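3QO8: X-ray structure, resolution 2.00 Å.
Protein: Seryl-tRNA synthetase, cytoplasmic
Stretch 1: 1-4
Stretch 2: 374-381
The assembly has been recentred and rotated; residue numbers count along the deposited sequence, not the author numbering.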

ATOM      1  N   MET A   1     -14.822  13.162  19.521  1.00 32.32           N
ATOM      2  CA  MET A   1     -15.924  14.093  19.711  1.00 34.56           C
ATOM      3  C   MET A   1     -15.727  14.870  21.006  1.00 28.65           C
ATOM      4  O   MET A   1     -14.825  14.570  21.788  1.00 28.03           O
ATOM      5  CB  MET A   1     -17.255  13.344  19.760  1.00 36.01           C
ATOM      6  CG  MET A   1     -17.491  12.640  21.075  1.00 43.76           C
ATOM      7  SD  MET A   1     -18.209  11.007  20.858  1.00109.73           S
ATOM      8  CE  MET A   1     -19.562  11.401  19.755  1.00 26.19           C
ATOM      9  N   LEU A   2     -16.560  15.882  21.213  1.00 22.73           N
ATOM     10  CA  LEU A   2     -16.537  16.653  22.443  1.00 21.43           C
ATOM     11  C   LEU A   2     -17.185  15.853  23.563  1.00 26.31           C
ATOM     12  O   LEU A   2     -17.975  14.954  23.307  1.00 26.02           O
ATOM     13  CB  LEU A   2     -17.311  17.962  22.252  1.00 22.97           C
ATOM     14  CG  LEU A   2     -16.820  18.896  21.143  1.00 26.18           C
ATOM     15  CD1 LEU A   2     -17.736  20.125  21.048  1.00 26.13           C
ATOM     16  CD2 LEU A   2     -15.383  19.319  21.410  1.00 30.16           C
ATOM     17  N   ASP A   3     -16.847  16.192  24.802  1.00 26.23           N
ATOM     18  CA  ASP A   3     -17.486  15.586  25.958  1.00 27.59           C
ATOM     19  C   ASP A   3     -18.965  15.946  26.000  1.00 31.52           C
ATOM     20  O   ASP A   3     -19.350  17.073  25.680  1.00 31.27           O
ATOM     21  CB  ASP A   3     -16.808  16.051  27.229  1.00 31.22           C
ATOM     22  N   ILE A   4     -19.790  14.987  26.400  1.00 29.90           N
ATOM     23  CA  ILE A   4     -21.207  15.233  26.627  1.00 34.87           C
ATOM     24  C   ILE A   4     -21.402  16.464  27.526  1.00 34.67           C
ATOM     25  O   ILE A   4     -22.208  17.346  27.231  1.00 30.01           O
ATOM     26  CB  ILE A   4     -21.863  14.004  27.280  1.00 43.76           C
ATOM     27  CG1 ILE A   4     -23.339  14.262  27.582  1.00 51.09           C
ATOM     28  CG2 ILE A   4     -21.109  13.610  28.544  1.00 53.97           C
ATOM     29  CD1 ILE A   4     -24.204  14.320  26.350  1.00 58.10           C
ATOM     30  N   THR A 374      -6.525  18.800  20.018  1.00 17.79           N
ATOM     31  CA  THR A 374      -6.765  18.692  21.458  1.00 18.67           C
ATOM     32  C   THR A 374      -7.178  17.262  21.846  1.00 25.65           C
ATOM     33  O   THR A 374      -6.464  16.311  21.503  1.00 25.57           O
ATOM     34  CB  THR A 374      -7.738  19.795  22.001  1.00 25.15           C
ATOM     35  OG1 THR A 374      -9.035  19.666  21.403  1.00 22.32           O
ATOM     36  CG2 THR A 374      -7.183  21.185  21.703  1.00 28.38           C
ATOM     37  N   ASP A 375      -8.301  17.088  22.541  1.00 24.50           N
ATOM     38  CA  ASP A 375      -8.699  15.736  22.962  1.00 27.06           C
ATOM     39  C   ASP A 375      -9.897  15.176  22.205  1.00 26.93           C
ATOM     40  O   ASP A 375     -10.596  14.307  22.713  1.00 27.37           O
ATOM     41  CB  ASP A 375      -8.993  15.694  24.465  1.00 30.09           C
ATOM     42  CG  ASP A 375     -10.055  16.709  24.882  1.00 37.32           C
ATOM     43  OD1 ASP A 375     -10.826  17.166  24.013  1.00 31.05           O
ATOM     44  OD2 ASP A 375     -10.120  17.040  26.085  1.00 33.87           O
ATOM     45  N   TYR A 376     -10.137  15.676  20.999  1.00 25.22           N
ATOM     46  CA  TYR A 376     -11.287  15.259  20.199  1.00 21.69           C
ATOM     47  C   TYR A 376     -11.158  13.783  19.813  1.00 25.70           C
ATOM     48  O   TYR A 376     -12.117  13.018  19.908  1.00 24.10           O
ATOM     49  CB  TYR A 376     -11.355  16.124  18.941  1.00 24.29           C
ATOM     50  CG  TYR A 376     -12.638  16.056  18.133  1.00 24.80           C
ATOM     51  CD1 TYR A 376     -13.737  16.836  18.478  1.00 21.17           C
ATOM     52  CD2 TYR A 376     -12.736  15.240  17.010  1.00 24.59           C
ATOM     53  CE1 TYR A 376     -14.901  16.800  17.735  1.00 25.86           C
ATOM     54  CE2 TYR A 376     -13.897  15.194  16.258  1.00 23.51           C
ATOM     55  CZ  TYR A 376     -14.976  15.979  16.627  1.00 24.48           C
ATOM     56  OH  TYR A 376     -16.132  15.962  15.883  1.00 26.45           O
ATOM     57  N   GLN A 377      -9.967  13.383  19.378  1.00 19.18           N
ATOM     58  CA  GLN A 377      -9.745  12.001  18.960  1.00 22.97           C
ATOM     59  C   GLN A 377      -9.467  11.096  20.157  1.00 23.27           C
ATOM     60  O   GLN A 377      -9.963   9.972  20.228  1.00 22.59           O
ATOM     61  CB  GLN A 377      -8.597  11.920  17.954  1.00 24.46           C
ATOM     62  CG  GLN A 377      -8.865  12.700  16.672  1.00 30.29           C
ATOM     63  CD  GLN A 377      -7.581  13.133  15.992  1.00 37.34           C
ATOM     64  OE1 GLN A 377      -6.670  13.658  16.637  1.00 31.62           O
ATOM     65  NE2 GLN A 377      -7.491  12.890  14.690  1.00 47.44           N
ATOM     66  N   SER A 378      -8.685  11.599  21.102  1.00 25.09           N
ATOM     67  CA  SER A 378      -8.309  10.810  22.261  1.00 24.98           C
ATOM     68  C   SER A 378      -9.507  10.461  23.142  1.00 23.63           C
ATOM     69  O   SER A 378      -9.521   9.409  23.762  1.00 21.67           O
ATOM     70  CB  SER A 378      -7.234  11.528  23.065  1.00 19.91           C
ATOM     71  OG  SER A 378      -7.646  12.836  23.376  1.00 25.42           O
ATOM     72  N   ARG A 379     -10.514  11.337  23.201  1.00 22.19           N
ATOM     73  CA  ARG A 379     -11.750  10.993  23.903  1.00 24.17           C
ATOM     74  C   ARG A 379     -12.386   9.785  23.226  1.00 25.66           C
ATOM     75  O   ARG A 379     -12.817   8.844  23.881  1.00 23.81           O
ATOM     76  CB  ARG A 379     -12.734  12.182  23.937  1.00 22.32           C
ATOM     77  CG  ARG A 379     -14.067  11.865  24.628  1.00 27.11           C
ATOM     78  CD  ARG A 379     -14.932  13.136  24.852  1.00 26.28           C
ATOM     79  NE  ARG A 379     -14.322  14.035  25.830  1.00 26.51           N
ATOM     80  CZ  ARG A 379     -13.576  15.089  25.517  1.00 29.55           C
ATOM     81  NH1 ARG A 379     -13.360  15.411  24.243  1.00 31.73           N
ATOM     82  NH2 ARG A 379     -13.050  15.832  26.476  1.00 34.96           N
ATOM     83  N   ASN A 380     -12.428   9.800  21.900  1.00 25.86           N
ATOM     84  CA  ASN A 380     -13.049   8.700  21.169  1.00 27.24           C
ATOM     85  C   ASN A 380     -12.250   7.398  21.301  1.00 27.02           C
ATOM     86  O   ASN A 380     -12.820   6.313  21.413  1.00 25.68           O
ATOM     87  CB  ASN A 380     -13.243   9.078  19.700  1.00 41.86           C
ATOM     88  CG  ASN A 380     -14.364   8.303  19.044  1.00 59.38           C
ATOM     89  OD1 ASN A 380     -15.209   7.721  19.721  1.00 72.52           O
ATOM     90  ND2 ASN A 380     -14.383   8.296  17.718  1.00 61.66           N
ATOM     91  N   LEU A 381     -10.929   7.525  21.323  1.00 19.32           N
ATOM     92  CA  LEU A 381     -10.029   6.372  21.395  1.00 21.26           C
ATOM     93  C   LEU A 381      -9.692   5.986  22.839  1.00 20.58           C
ATOM     94  O   LEU A 381      -8.970   5.014  23.079  1.00 21.42           O
ATOM     95  CB  LEU A 381      -8.757   6.690  20.613  1.00 17.33           C
ATOM     96  CG  LEU A 381      -8.984   6.802  19.101  1.00 20.48           C
ATOM     97  CD1 LEU A 381      -7.880   7.630  18.428  1.00 18.80           C
ATOM     98  CD2 LEU A 381      -9.087   5.406  18.477  1.00 22.13           C
TER

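The first residues of the chain lie against a weakly bonded helix far away in sequence, held mainly by two polar contacts to the backbone of Met1 and by packing on the Tyr376 ring and the Arg379 side chain. The contact is small, burying 335 Å² summed over both sides, and Met1 supplies the largest share. Its terminal nitrogen, Met1 N, donates a hydrogen bond to Tyr376 O at 2.7 Å. At the other end of the residue, Met1 O accepts one from Arg379 NH1 at 3.0 Å, with an N-H...acceptor angle of 154°; the acceptor sits at the guanidinium edge, near its plane, where the N-H groups point. Both bonds use backbone atoms of Met1, and its CA-to-CB bond points away from the second stretch.

Between these two anchors, Met1 CA stands 3.7 Å from the centroid of the Tyr376 ring and 19° off its normal, a CH-pi contact over the face. The t rotamer of Tyr376 (chi1 -167°) brings the ring there although its CA-to-CB bond points sideways. An aromatic side chain suits this place by offering a flat apolar surface, and Leu2 CD2 adds a looser contact at 4.2 Å from Tyr376 CD1.

The CA-to-CB bond of Arg379 points toward the N-terminal segment, and the length of the side chain lets it serve several neighbours. Leu2 C packs 3.8 Å from Arg379 CD, while Asp3 N lies over one guanidinium face, 3.5 Å from Arg379 NE; both nitrogens are donors, so this is packing without a hydrogen bond. Within the second stretch, Asp375 OD1 forms a salt bridge with Arg379 NH1 at 3.1 Å, a weak hydrogen bond by its geometry. NH1 thus contacts both Asp375 and Met1. The Asp3 side chain is modelled only to CB, so its carboxylate cannot be assessed.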